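Local structure of lipase-esterase related protein (Clostridium acetobutylicum, 3E0X) at residues H23-N28 with N170-C175; G90-G95 with G225-L230; A119-L124 with V204-I209; P152-Y157 with L229-A234; A193-D198 with L219-T224. The protein is of unknown function but is probably a hydrolase with the alpha/beta hydrolase fold. All blocks are in the same frame, centred on the assembly; numbering follows the deposited sequence.

From the N terminus, contact 1 joins the loop after strand 18-22 to helix 165-177. Contact 2 starts at the turn between strand 86-91 and helix 93-102 and closes at 225-230, crossing contact 1. Contact 3, tying the loop after strand 109-115 to helix 204-213, lies within contact 2's span and crosses contacts 1, 4 and 5. Contact 4 brings helix 152-158 to helix 229-232, which contact 2 also uses; it crosses contact 1 and, like contact 2, encloses contact 5. Contact 5 pairs strands 191-196 and 217-222, opening after contact 1 has closed. Contacts 1 and 2 meet at S25 and S92, beside ortho-xylene; D198 of contact 5 bonds to K226 of contact 2.

Contact 1: H23-N28 with N170-C175; sequences HGSGCN and NDLIAC. With OXE (ortho-xylene), chain C.
D171 OD2 is held by two hydrogen bonds, one from the backbone N of G26 and one from NE2 of H52. G26 N lies 2.8 Å from D171 OD2 in a nearly straight bond (168° at the hydrogen), reaching the anti lone pair, the one turned away from OD1. The other oxygen is also engaged: Y66 OH bonds to D171 OD1, and N170 ND2, 3.0 Å from D171 OD1, approaches from above the carboxylate plane. So many donors around one buried carboxylate would be expected to favour its charged form. The helix backbone brings D171 CB alongside S25, 3.7 Å from S25 CB, and chi1 of -70°, with CG anti to the carbonyl carbon, swings the carboxylate to G26 N. S25 OG, anti to its own carbonyl carbon, lies 3.6 Å from C175 SG, one turn on from D171. The loop makes a type II turn from G24 to C27, and G26 occupies the position whose positive phi (70°) suits glycine. On its ligand side this turn meets ortho-xylene: the methyl C2' is 3.4 Å from C27 SG and 3.1 Å from S25 O. G24, which has no side chain, lets that methyl approach the backbone. S25 N in turn donates to S92 OG, the serine of a GxSxG sequence. A glycine-containing loop after a core strand, with a backbone N directed at the serine hydroxyl, is consistent with the oxyanion-hole region of an alpha/beta hydrolase, here forming one wall of the ligand pocket.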
# COMPACT_ATOMS: atom_id res chain seq x y z
N HIS A 23 -3.36 -2.33 1.56
CA HIS A 23 -3.96 -1.19 0.87
C HIS A 23 -3.54 0.13 1.53
O HIS A 23 -2.75 0.16 2.47
CB HIS A 23 -5.48 -1.34 0.90
CG HIS A 23 -6.06 -1.18 2.26
ND1 HIS A 23 -6.45 -2.23 3.07
CD2 HIS A 23 -6.27 -0.05 2.98
CE1 HIS A 23 -6.92 -1.74 4.21
NE2 HIS A 23 -6.79 -0.43 4.19
N GLY A 24 -4.12 1.22 1.03
CA GLY A 24 -3.69 2.55 1.43
C GLY A 24 -4.76 3.37 2.14
O GLY A 24 -5.73 2.84 2.70
N SER A 25 -4.54 4.68 2.13
CA SER A 25 -5.35 5.62 2.88
C SER A 25 -6.78 5.60 2.42
O SER A 25 -7.07 5.71 1.22
CB SER A 25 -4.81 7.02 2.64
OG SER A 25 -3.46 7.05 3.02
N GLY A 26 -7.70 5.43 3.38
CA GLY A 26 -9.12 5.63 3.08
C GLY A 26 -9.71 4.56 2.18
O GLY A 26 -10.83 4.72 1.65
N CYS A 27 -8.98 3.48 1.94
CA CYS A 27 -9.54 2.39 1.14
C CYS A 27 -9.46 1.07 1.88
O CYS A 27 -9.41 1.07 3.08
CB CYS A 27 -9.01 2.37 -0.29
SG CYS A 27 -7.25 2.27 -0.44
N ASN A 28 -9.54 -0.03 1.14
CA ASN A 28 -9.58 -1.35 1.73
C ASN A 28 -9.05 -2.34 0.70
O ASN A 28 -8.56 -1.93 -0.35
CB ASN A 28 -11.02 -1.68 2.13
CG ASN A 28 -12.00 -1.32 1.04
OD1 ASN A 28 -11.94 -1.86 -0.07
ND2 ASN A 28 -12.90 -0.38 1.35
N ASN A 170 -8.08 10.40 8.98
CA ASN A 170 -7.16 9.72 9.88
C ASN A 170 -5.91 9.27 9.15
O ASN A 170 -4.78 9.46 9.61
CB ASN A 170 -7.86 8.50 10.45
CG ASN A 170 -6.96 7.68 11.39
OD1 ASN A 170 -6.87 7.96 12.57
ND2 ASN A 170 -6.30 6.66 10.84
N ASP A 171 -6.12 8.63 8.01
CA ASP A 171 -5.02 8.03 7.28
C ASP A 171 -4.10 9.08 6.66
O ASP A 171 -2.88 8.89 6.65
CB ASP A 171 -5.55 7.07 6.22
CG ASP A 171 -6.17 5.81 6.81
OD1 ASP A 171 -5.99 5.55 8.02
OD2 ASP A 171 -6.82 5.06 6.03
N LEU A 172 -4.65 10.18 6.14
CA LEU A 172 -3.80 11.24 5.56
C LEU A 172 -2.97 11.94 6.64
O LEU A 172 -1.82 12.30 6.40
CB LEU A 172 -4.61 12.25 4.76
CG LEU A 172 -5.16 11.72 3.43
CD1 LEU A 172 -6.19 12.67 2.83
CD2 LEU A 172 -4.05 11.38 2.44
N ILE A 173 -3.55 12.10 7.83
CA ILE A 173 -2.79 12.63 8.96
C ILE A 173 -1.65 11.65 9.33
O ILE A 173 -0.51 12.08 9.55
CB ILE A 173 -3.71 12.95 10.19
CG1 ILE A 173 -4.63 14.12 9.82
CG2 ILE A 173 -2.88 13.20 11.44
CD1 ILE A 173 -5.77 14.42 10.82
N ALA A 174 -1.96 10.34 9.36
CA ALA A 174 -0.91 9.34 9.64
C ALA A 174 0.21 9.47 8.60
O ALA A 174 1.42 9.41 8.94
CB ALA A 174 -1.50 7.94 9.63
N CYS A 175 -0.18 9.71 7.33
CA CYS A 175 0.84 9.86 6.29
C CYS A 175 1.68 11.11 6.45
O CYS A 175 2.90 11.08 6.23
CB CYS A 175 0.20 9.85 4.90
SG CYS A 175 -0.39 8.21 4.41
C1 OXE C . -5.20 7.45 -1.67
C2 OXE C . -5.86 6.13 -1.81
C3 OXE C . -7.06 6.02 -2.50
C4 OXE C . -7.61 7.17 -3.08
C5 OXE C . -7.01 8.42 -2.95
C6 OXE C . -5.79 8.58 -2.26
C1' OXE C . -3.89 7.55 -0.93
C2' OXE C . -5.23 4.93 -1.17

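Contact 2: G90-G95 with G225-L230; sequences GYSMGG and GKHFLL. With OXE (ortho-xylene), chain C.
With CG anti to the backbone N, Y91 (chi1 165°) and H227 (chi1 -158°) bring their rings next to each other, while L230 CG takes the crowded position between N and the carbonyl carbon. Y91 OH donates to the backbone O of H227 at 2.9 Å, from above the carbonyl plane rather than along a lone pair. The Tyr ring is held between two aliphatic groups: L230 CD1 sits over the centre of one face, 3.8 Å from the Y91 ring centroid, and S92 CB over the opposite face. The Y91 and H227 rings cross obliquely, planes at 31°. S92 CB comes to the edge of the imidazole, 3.5 Å from H227 NE2. S92 OG, which accepts from S25 N, lies 3.9 Å from H227 NE2, and H227 ND1 bonds to E199 OE1; this serine, histidine and acid are consistent with a catalytic triad. Ortho-xylene lies against this group, its methyl C2' 3.3 Å from Y91 CE2. S92, with positive phi, is the strained residue of a probable nucleophile elbow (GxSxG), turning the chain from strand 86-91 into helix 93-102. H227 precedes helix 229-232, and the F228 ring packs beyond it on helix 152-158.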
# COMPACT_ATOMS: atom_id res chain seq x y z
N GLY A 90 2.59 -3.10 -0.86
CA GLY A 90 1.89 -2.04 -0.16
C GLY A 90 1.60 -0.87 -1.07
O GLY A 90 2.50 -0.38 -1.75
N TYR A 91 0.35 -0.42 -1.06
CA TYR A 91 -0.06 0.70 -1.89
C TYR A 91 -0.32 1.95 -1.07
O TYR A 91 -0.97 1.85 -0.03
CB TYR A 91 -1.38 0.30 -2.57
CG TYR A 91 -2.18 1.43 -3.20
CD1 TYR A 91 -1.62 2.28 -4.16
CD2 TYR A 91 -3.50 1.65 -2.83
CE1 TYR A 91 -2.36 3.31 -4.77
CE2 TYR A 91 -4.26 2.70 -3.39
CZ TYR A 91 -3.69 3.51 -4.38
OH TYR A 91 -4.43 4.52 -4.96
N SER A 92 0.13 3.12 -1.54
CA SER A 92 -0.20 4.37 -0.86
C SER A 92 0.36 4.32 0.58
O SER A 92 1.54 3.99 0.76
CB SER A 92 -1.73 4.61 -1.01
OG SER A 92 -2.34 5.37 0.02
N MSE A 93 -0.46 4.63 1.57
CA MSE A 93 -0.04 4.47 2.97
C MSE A 93 0.55 3.06 3.22
O MSE A 93 1.51 2.91 4.03
CB MSE A 93 -1.21 4.71 3.94
CG MSE A 93 -0.80 4.64 5.41
SE MSE A 93 -2.33 5.04 6.55
CE MSE A 93 -3.40 3.49 6.06
N GLY A 94 0.00 2.06 2.54
CA GLY A 94 0.49 0.68 2.64
C GLY A 94 1.94 0.55 2.23
O GLY A 94 2.62 -0.36 2.70
N GLY A 95 2.42 1.44 1.34
CA GLY A 95 3.84 1.46 0.96
C GLY A 95 4.70 1.75 2.18
O GLY A 95 5.68 1.05 2.45
N GLY A 225 -0.56 7.49 -15.27
CA GLY A 225 -1.44 6.65 -14.46
C GLY A 225 -1.84 7.32 -13.14
O GLY A 225 -2.83 6.94 -12.52
N LYS A 226 -1.04 8.30 -12.69
CA LYS A 226 -1.30 8.98 -11.43
C LYS A 226 -1.56 7.98 -10.29
O LYS A 226 -0.98 6.88 -10.32
CB LYS A 226 -2.42 10.03 -11.60
CG LYS A 226 -1.94 11.22 -12.44
CD LYS A 226 -3.05 12.23 -12.75
CE LYS A 226 -2.54 13.33 -13.69
NZ LYS A 226 -3.67 14.02 -14.43
N HIS A 227 -2.38 8.31 -9.30
CA HIS A 227 -2.44 7.48 -8.09
C HIS A 227 -3.27 6.20 -8.29
O HIS A 227 -3.24 5.29 -7.44
CB HIS A 227 -2.95 8.32 -6.90
CG HIS A 227 -2.56 7.77 -5.57
ND1 HIS A 227 -1.25 7.54 -5.22
CD2 HIS A 227 -3.31 7.46 -4.49
CE1 HIS A 227 -1.22 7.06 -3.98
NE2 HIS A 227 -2.46 7.01 -3.52
N PHE A 228 -4.00 6.14 -9.40
CA PHE A 228 -4.75 4.93 -9.75
C PHE A 228 -4.01 4.06 -10.76
O PHE A 228 -4.62 3.24 -11.43
CB PHE A 228 -6.18 5.27 -10.21
CG PHE A 228 -7.24 5.02 -9.16
CD1 PHE A 228 -6.95 5.02 -7.79
CD2 PHE A 228 -8.57 4.84 -9.55
CE1 PHE A 228 -7.96 4.82 -6.84
CE2 PHE A 228 -9.58 4.63 -8.63
CZ PHE A 228 -9.29 4.62 -7.27
N LEU A 229 -2.69 4.22 -10.84
CA LEU A 229 -1.86 3.34 -11.66
C LEU A 229 -2.23 1.87 -11.45
O LEU A 229 -2.31 1.12 -12.42
CB LEU A 229 -0.38 3.55 -11.30
CG LEU A 229 0.65 2.68 -12.01
CD1 LEU A 229 0.71 2.96 -13.52
CD2 LEU A 229 2.04 2.88 -11.37
N LEU A 230 -2.46 1.47 -10.21
CA LEU A 230 -2.74 0.04 -9.89
C LEU A 230 -4.09 -0.45 -10.42
O LEU A 230 -4.39 -1.65 -10.35
CB LEU A 230 -2.65 -0.24 -8.37
CG LEU A 230 -3.88 0.12 -7.49
CD1 LEU A 230 -3.67 -0.43 -6.08
CD2 LEU A 230 -4.25 1.61 -7.45
C1 OXE C . -5.20 7.45 -1.67
C2 OXE C . -5.86 6.13 -1.81
C3 OXE C . -7.06 6.02 -2.50
C4 OXE C . -7.61 7.17 -3.08
C5 OXE C . -7.01 8.42 -2.95
C6 OXE C . -5.79 8.58 -2.26
C1' OXE C . -3.89 7.55 -0.93
C2' OXE C . -5.23 4.93 -1.17

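Contact 3: A119-L124 with V204-I209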
# COMPACT_ATOMS: atom_id res chain seq x y z
N ALA A 119 8.27 6.65 2.10
CA ALA A 119 8.66 6.50 3.48
C ALA A 119 8.40 7.78 4.29
O ALA A 119 8.56 7.80 5.49
CB ALA A 119 10.14 6.14 3.57
N ARG A 120 8.06 8.85 3.59
CA ARG A 120 7.82 10.18 4.16
C ARG A 120 7.06 10.93 3.08
O ARG A 120 7.34 10.76 1.89
CB ARG A 120 9.16 10.87 4.51
CG ARG A 120 9.10 12.30 5.06
CD ARG A 120 10.51 12.90 5.17
NE ARG A 120 11.12 13.15 3.87
CZ ARG A 120 12.43 13.10 3.63
NH1 ARG A 120 13.29 12.83 4.60
NH2 ARG A 120 12.88 13.31 2.40
N PHE A 121 6.09 11.73 3.50
CA PHE A 121 5.22 12.43 2.56
C PHE A 121 5.24 13.92 2.88
O PHE A 121 4.20 14.53 3.11
CB PHE A 121 3.80 11.85 2.63
CG PHE A 121 3.75 10.36 2.38
CD1 PHE A 121 3.72 9.85 1.08
CD2 PHE A 121 3.78 9.48 3.45
CE1 PHE A 121 3.70 8.46 0.86
CE2 PHE A 121 3.75 8.08 3.23
CZ PHE A 121 3.70 7.57 1.93
N ASP A 122 6.44 14.50 2.85
CA ASP A 122 6.65 15.87 3.35
C ASP A 122 6.18 16.98 2.43
O ASP A 122 6.17 18.13 2.84
CB ASP A 122 8.12 16.06 3.72
CG ASP A 122 9.05 15.74 2.58
OD1 ASP A 122 9.06 14.59 2.14
OD2 ASP A 122 9.75 16.65 2.08
N LYS A 123 5.80 16.64 1.20
CA LYS A 123 5.39 17.65 0.24
C LYS A 123 3.89 17.60 -0.10
O LYS A 123 3.45 18.26 -1.04
CB LYS A 123 6.25 17.61 -1.01
CG LYS A 123 7.70 17.98 -0.75
CD LYS A 123 8.43 18.27 -2.02
CE LYS A 123 9.92 18.50 -1.71
NZ LYS A 123 10.71 18.59 -2.97
N LEU A 124 3.12 16.88 0.70
CA LEU A 124 1.67 16.84 0.51
C LEU A 124 1.12 18.26 0.40
O LEU A 124 1.48 19.15 1.17
CB LEU A 124 0.99 16.11 1.66
CG LEU A 124 1.15 14.58 1.66
CD1 LEU A 124 0.77 13.97 3.01
CD2 LEU A 124 0.35 13.90 0.54
N VAL A 204 6.90 11.04 -7.39
CA VAL A 204 7.94 10.13 -7.83
C VAL A 204 9.20 10.31 -6.94
O VAL A 204 9.94 9.35 -6.65
CB VAL A 204 8.21 10.25 -9.34
CG1 VAL A 204 8.59 11.66 -9.73
CG2 VAL A 204 9.25 9.24 -9.79
N GLU A 205 9.46 11.53 -6.49
CA GLU A 205 10.65 11.75 -5.65
C GLU A 205 10.66 10.92 -4.37
O GLU A 205 11.73 10.53 -3.88
CB GLU A 205 10.89 13.22 -5.35
CG GLU A 205 9.83 13.87 -4.50
CD GLU A 205 9.95 15.39 -4.55
OE1 GLU A 205 10.52 15.96 -3.59
OE2 GLU A 205 9.54 15.99 -5.59
N TYR A 206 9.47 10.58 -3.86
CA TYR A 206 9.41 9.74 -2.66
C TYR A 206 9.93 8.33 -2.98
O TYR A 206 10.58 7.70 -2.15
CB TYR A 206 7.99 9.64 -2.13
CG TYR A 206 7.33 10.94 -1.74
CD1 TYR A 206 8.06 12.09 -1.35
CD2 TYR A 206 5.95 11.01 -1.72
CE1 TYR A 206 7.40 13.26 -0.99
CE2 TYR A 206 5.29 12.16 -1.36
CZ TYR A 206 6.02 13.29 -0.99
OH TYR A 206 5.37 14.44 -0.60
N SER A 207 9.61 7.83 -4.16
CA SER A 207 10.07 6.51 -4.60
C SER A 207 11.57 6.53 -4.93
O SER A 207 12.28 5.53 -4.71
CB SER A 207 9.23 6.04 -5.78
OG SER A 207 7.97 5.54 -5.32
N GLU A 208 12.04 7.67 -5.43
CA GLU A 208 13.49 7.81 -5.68
C GLU A 208 14.28 7.74 -4.36
O GLU A 208 15.40 7.21 -4.32
CB GLU A 208 13.80 9.11 -6.44
CG GLU A 208 13.31 9.09 -7.88
CD GLU A 208 14.28 8.44 -8.88
OE1 GLU A 208 15.25 7.77 -8.46
OE2 GLU A 208 14.07 8.59 -10.12
N ILE A 209 13.73 8.29 -3.28
CA ILE A 209 14.39 8.20 -1.99
C ILE A 209 14.47 6.73 -1.53
O ILE A 209 15.49 6.28 -1.02
CB ILE A 209 13.70 9.11 -0.93
CG1 ILE A 209 14.01 10.59 -1.22
CG2 ILE A 209 14.14 8.72 0.46
CD1 ILE A 209 13.12 11.50 -0.46
O HOH W 1 10.26 8.03 0.63
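K123 and Y206 are joined by a backbone-to-hydroxyl hydrogen bond, K123 N donating to Y206 OH at 2.9 Å, while the lysine side chain makes a salt bridge to the preceding helix residue. K123 NZ lies 2.7 Å from E205 OE1, which receives it on its syn lone pair, on the side of OE2; the lysine chain, extended beyond CG, crosses the glutamate at about a right angle. A second salt bridge stays inside the loop: R120 NE, 3.1 Å from D122 OD1, comes from well above the carboxylate plane. A water bridges the backbones further along, accepting from A119 N and donating to Y206 O. Packing centres on the Y206 ring, brought to the loop by CG anti to the carbonyl carbon (chi1 -59°). R120 O stands over the centre of one face, 3.6 Å from Y206 CG. F121 turns its edge to the face of Y206 in an offset edge-to-face pair, planes at 88°, with F121 CD1 3.7 Å from Y206 CE2. One turn along from E205, I209 CD1 comes 3.4 Å from R120 NH2. F121 to L124 form a type I turn whose third residue, K123, supplies the N-H that holds the tyrosine hydroxyl. The contact thus pins the loop following strand 109-115 to helix 204-213, the connecting helix of the beta-alpha-beta unit formed with strands 191-196 and 217-222 in the alpha/beta hydrolase fold.

Contact 4: P152-Y157 with L229-A234; sequences PLSEKY and LLVVNA
Two short helical segments approach at L153 and V232, whose CA atoms are 6.5 Å apart, with no hydrogen bond passing between them. V231 carries the centre of the contact, and its two methyls divide the work. CG1, anti to the backbone N (chi1 161°), packs against L153 CB at 3.6 Å and also touches the tyrosine ring, with V231 CG1 3.8 Å from Y157 CD2. CG2 points to the base of the same side chain, V231 CG2 lying 3.8 Å from Y157 CB. L153 adds its far end, CD1 resting 3.7 Å from the carbonyl V231 O. L153 and Y157 stand one helical turn apart, and both hold CG anti to the carbonyl carbon (chi1 -65° and -72°), so together they flank the valine. At one margin S154 OG presses on V232 CG1 at 3.1 Å, a short polar-to-methyl contact, not a hydrogen bond. The polar end of Y157 turns to another part of the chain, its OH bonding to E34 OE2. N233, leaving helical geometry, caps the next helix, 234-242, through OD1 to G236 N. Helix 152-158 thereby rests on helix 229-232, with the F228 ring packed on both S154 and Y157, while L229 and N233 touch F222 of edge strand 217-222.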
# COMPACT_ATOMS: atom_id res chain seq x y z
N PRO A 152 -13.53 3.83 -17.00
CA PRO A 152 -14.59 3.12 -16.26
C PRO A 152 -14.05 2.32 -15.06
O PRO A 152 -14.74 2.16 -14.06
CB PRO A 152 -15.21 2.19 -17.31
CG PRO A 152 -14.22 2.12 -18.40
CD PRO A 152 -13.49 3.42 -18.42
N LEU A 153 -12.83 1.82 -15.18
CA LEU A 153 -12.21 1.11 -14.05
C LEU A 153 -12.02 2.06 -12.87
O LEU A 153 -12.26 1.69 -11.72
CB LEU A 153 -10.84 0.53 -14.44
CG LEU A 153 -10.86 -0.56 -15.52
CD1 LEU A 153 -9.47 -0.83 -16.04
CD2 LEU A 153 -11.51 -1.82 -14.98
N SER A 154 -11.62 3.28 -13.18
CA SER A 154 -11.40 4.27 -12.14
C SER A 154 -12.72 4.59 -11.46
O SER A 154 -12.78 4.71 -10.23
CB SER A 154 -10.74 5.51 -12.72
OG SER A 154 -9.41 5.19 -13.14
N GLU A 155 -13.78 4.74 -12.25
CA GLU A 155 -15.07 5.05 -11.65
C GLU A 155 -15.47 3.98 -10.64
O GLU A 155 -15.88 4.28 -9.53
CB GLU A 155 -16.14 5.19 -12.72
CG GLU A 155 -17.46 5.56 -12.10
CD GLU A 155 -18.49 6.06 -13.10
OE1 GLU A 155 -18.29 5.90 -14.33
OE2 GLU A 155 -19.51 6.61 -12.65
N LYS A 156 -15.34 2.73 -11.05
CA LYS A 156 -15.67 1.58 -10.21
C LYS A 156 -14.82 1.55 -8.93
O LYS A 156 -15.35 1.37 -7.82
CB LYS A 156 -15.43 0.30 -11.03
CG LYS A 156 -15.75 -0.98 -10.30
CD LYS A 156 -15.27 -2.19 -11.10
CE LYS A 156 -15.45 -3.46 -10.28
NZ LYS A 156 -15.09 -4.68 -11.05
N TYR A 157 -13.51 1.68 -9.07
CA TYR A 157 -12.68 1.51 -7.89
C TYR A 157 -12.67 2.71 -6.96
O TYR A 157 -12.48 2.55 -5.74
CB TYR A 157 -11.27 1.04 -8.26
CG TYR A 157 -11.31 -0.41 -8.68
CD1 TYR A 157 -11.28 -1.43 -7.74
CD2 TYR A 157 -11.45 -0.75 -10.03
CE1 TYR A 157 -11.35 -2.78 -8.14
CE2 TYR A 157 -11.52 -2.08 -10.44
CZ TYR A 157 -11.46 -3.10 -9.48
OH TYR A 157 -11.52 -4.43 -9.88
N LEU A 229 -2.69 4.22 -10.84
CA LEU A 229 -1.86 3.34 -11.66
C LEU A 229 -2.23 1.87 -11.45
O LEU A 229 -2.31 1.12 -12.42
CB LEU A 229 -0.38 3.55 -11.30
CG LEU A 229 0.65 2.68 -12.01
CD1 LEU A 229 0.71 2.96 -13.52
CD2 LEU A 229 2.04 2.88 -11.37
N LEU A 230 -2.46 1.47 -10.21
CA LEU A 230 -2.74 0.04 -9.89
C LEU A 230 -4.09 -0.45 -10.42
O LEU A 230 -4.39 -1.65 -10.35
CB LEU A 230 -2.65 -0.24 -8.37
CG LEU A 230 -3.88 0.12 -7.49
CD1 LEU A 230 -3.67 -0.43 -6.08
CD2 LEU A 230 -4.25 1.61 -7.45
N VAL A 231 -4.94 0.51 -10.84
CA VAL A 231 -6.26 0.20 -11.38
C VAL A 231 -6.24 0.32 -12.90
O VAL A 231 -6.66 -0.61 -13.61
CB VAL A 231 -7.33 1.16 -10.79
CG1 VAL A 231 -8.59 1.16 -11.65
CG2 VAL A 231 -7.63 0.76 -9.37
N VAL A 232 -5.73 1.43 -13.42
CA VAL A 232 -5.77 1.67 -14.87
C VAL A 232 -4.66 0.95 -15.63
O VAL A 232 -4.77 0.73 -16.85
CB VAL A 232 -5.78 3.17 -15.23
CG1 VAL A 232 -6.96 3.85 -14.57
CG2 VAL A 232 -4.48 3.85 -14.81
N ASN A 233 -3.58 0.60 -14.93
CA ASN A 233 -2.52 -0.19 -15.56
C ASN A 233 -2.14 -1.34 -14.65
O ASN A 233 -0.96 -1.59 -14.39
CB ASN A 233 -1.29 0.67 -15.92
CG ASN A 233 -0.37 -0.01 -16.94
OD1 ASN A 233 -0.62 -1.16 -17.35
ND2 ASN A 233 0.66 0.71 -17.40
N ALA A 234 -3.16 -2.04 -14.17
CA ALA A 234 -2.92 -3.20 -13.32
C ALA A 234 -2.04 -4.24 -14.01
O ALA A 234 -1.18 -4.87 -13.38
CB ALA A 234 -4.24 -3.83 -12.91

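Contact 5: A193-D198 with L219-T224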
# COMPACT_ATOMS: atom_id res chain seq x y z
N ALA A 193 10.26 -0.08 -5.69
CA ALA A 193 9.26 0.97 -5.69
C ALA A 193 8.70 1.07 -7.11
O ALA A 193 9.47 1.00 -8.08
CB ALA A 193 9.88 2.28 -5.26
N ILE A 194 7.37 1.25 -7.24
CA ILE A 194 6.69 1.36 -8.54
C ILE A 194 5.78 2.57 -8.42
O ILE A 194 5.02 2.66 -7.46
CB ILE A 194 5.82 0.12 -8.85
CG1 ILE A 194 6.69 -1.13 -8.94
CG2 ILE A 194 5.07 0.31 -10.17
CD1 ILE A 194 5.86 -2.42 -8.93
N VAL A 195 5.84 3.49 -9.39
CA VAL A 195 5.08 4.75 -9.26
C VAL A 195 4.92 5.37 -10.65
O VAL A 195 5.70 5.07 -11.55
CB VAL A 195 5.84 5.75 -8.34
CG1 VAL A 195 7.13 6.24 -8.97
CG2 VAL A 195 4.97 6.93 -7.92
N ALA A 196 3.90 6.23 -10.80
CA ALA A 196 3.71 7.00 -12.03
C ALA A 196 4.36 8.38 -11.88
O ALA A 196 4.20 9.06 -10.84
CB ALA A 196 2.23 7.15 -12.30
N LYS A 197 5.07 8.79 -12.93
CA LYS A 197 5.78 10.06 -12.94
C LYS A 197 4.85 11.25 -12.72
O LYS A 197 5.25 12.25 -12.10
CB LYS A 197 6.53 10.22 -14.27
CG LYS A 197 7.34 11.51 -14.41
CD LYS A 197 8.00 11.51 -15.78
CE LYS A 197 8.64 12.88 -16.08
NZ LYS A 197 9.02 12.97 -17.52
N ASP A 198 3.61 11.14 -13.20
CA ASP A 198 2.66 12.23 -13.09
C ASP A 198 1.93 12.31 -11.75
O ASP A 198 1.01 13.12 -11.59
CB ASP A 198 1.68 12.21 -14.29
CG ASP A 198 0.90 10.91 -14.41
OD1 ASP A 198 1.15 9.97 -13.65
OD2 ASP A 198 -0.01 10.83 -15.28
N LEU A 219 13.60 0.36 -8.96
CA LEU A 219 12.62 1.43 -9.15
C LEU A 219 12.05 1.32 -10.54
O LEU A 219 12.80 1.18 -11.52
CB LEU A 219 13.29 2.79 -8.92
CG LEU A 219 12.47 4.00 -9.34
CD1 LEU A 219 11.25 4.17 -8.44
CD2 LEU A 219 13.36 5.22 -9.31
N LYS A 220 10.71 1.35 -10.65
CA LYS A 220 10.06 1.45 -11.97
C LYS A 220 9.17 2.69 -11.98
O LYS A 220 8.29 2.85 -11.12
CB LYS A 220 9.21 0.23 -12.28
CG LYS A 220 8.27 0.44 -13.46
CD LYS A 220 9.03 0.57 -14.79
CE LYS A 220 8.05 0.76 -15.92
NZ LYS A 220 8.70 0.76 -17.26
N ILE A 221 9.42 3.58 -12.96
CA ILE A 221 8.59 4.78 -13.11
C ILE A 221 7.78 4.64 -14.40
O ILE A 221 8.35 4.60 -15.49
CB ILE A 221 9.45 6.07 -13.16
CG1 ILE A 221 10.32 6.20 -11.91
CG2 ILE A 221 8.55 7.28 -13.32
CD1 ILE A 221 11.41 7.28 -12.04
N PHE A 222 6.47 4.53 -14.27
CA PHE A 222 5.58 4.59 -15.43
C PHE A 222 5.36 6.06 -15.82
O PHE A 222 5.33 6.93 -14.95
CB PHE A 222 4.23 3.96 -15.11
CG PHE A 222 4.27 2.46 -15.04
CD1 PHE A 222 3.98 1.69 -16.18
CD2 PHE A 222 4.57 1.81 -13.85
CE1 PHE A 222 4.02 0.29 -16.12
CE2 PHE A 222 4.61 0.41 -13.79
CZ PHE A 222 4.33 -0.34 -14.91
N GLU A 223 5.22 6.34 -17.12
CA GLU A 223 5.05 7.72 -17.55
C GLU A 223 3.76 8.30 -16.99
O GLU A 223 3.74 9.43 -16.51
CB GLU A 223 5.08 7.83 -19.08
CG GLU A 223 5.29 9.25 -19.61
CD GLU A 223 5.61 9.27 -21.10
OE1 GLU A 223 5.78 8.17 -21.68
OE2 GLU A 223 5.71 10.38 -21.68
N THR A 224 2.68 7.53 -17.04
CA THR A 224 1.36 8.03 -16.65
C THR A 224 0.59 7.04 -15.78
O THR A 224 1.03 5.90 -15.56
CB THR A 224 0.51 8.33 -17.91
OG1 THR A 224 0.27 7.11 -18.62
CG2 THR A 224 1.20 9.35 -18.83
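Four backbone hydrogen bonds knit strands 191-196 and 217-222 in parallel; the axes of segments 193-196 and 219-222 approach to 4.7 Å and differ by 14°. K220 N donates to A193 O (2.9 Å) and K220 O accepts from V195 N (3.1 Å); F222 N likewise donates to V195 O, and F222 O accepts from K197 N (2.8 Å). CA-H...O contacts fill in between, as where I221 CA lies 3.3 Å from V195 O. I194 and F222 share the face toward helices 229-232 and 234-242 and run side by side, I194 CG2 meeting the ring edge 3.7 Å from F222 CE2, with K220 CE over one ring face. The other sheet face carries A193 with L219 and V195 with I221, against helix 204-213, which completes the beta-alpha-beta unit of these strands; 217-222 is the sheet edge. Past the strand ends D198, its CG in the crowded position (chi1 58°), sets OD2 3.4 Å from T224 CA. The following turn engages its carboxylate, OD1 bonding to K226 N and OD2 weakly to G225 N. Backbone bonds thus fix the register, and the aspartate, accepting one firm and one weak N-H bond, fastens the turn leading to H227.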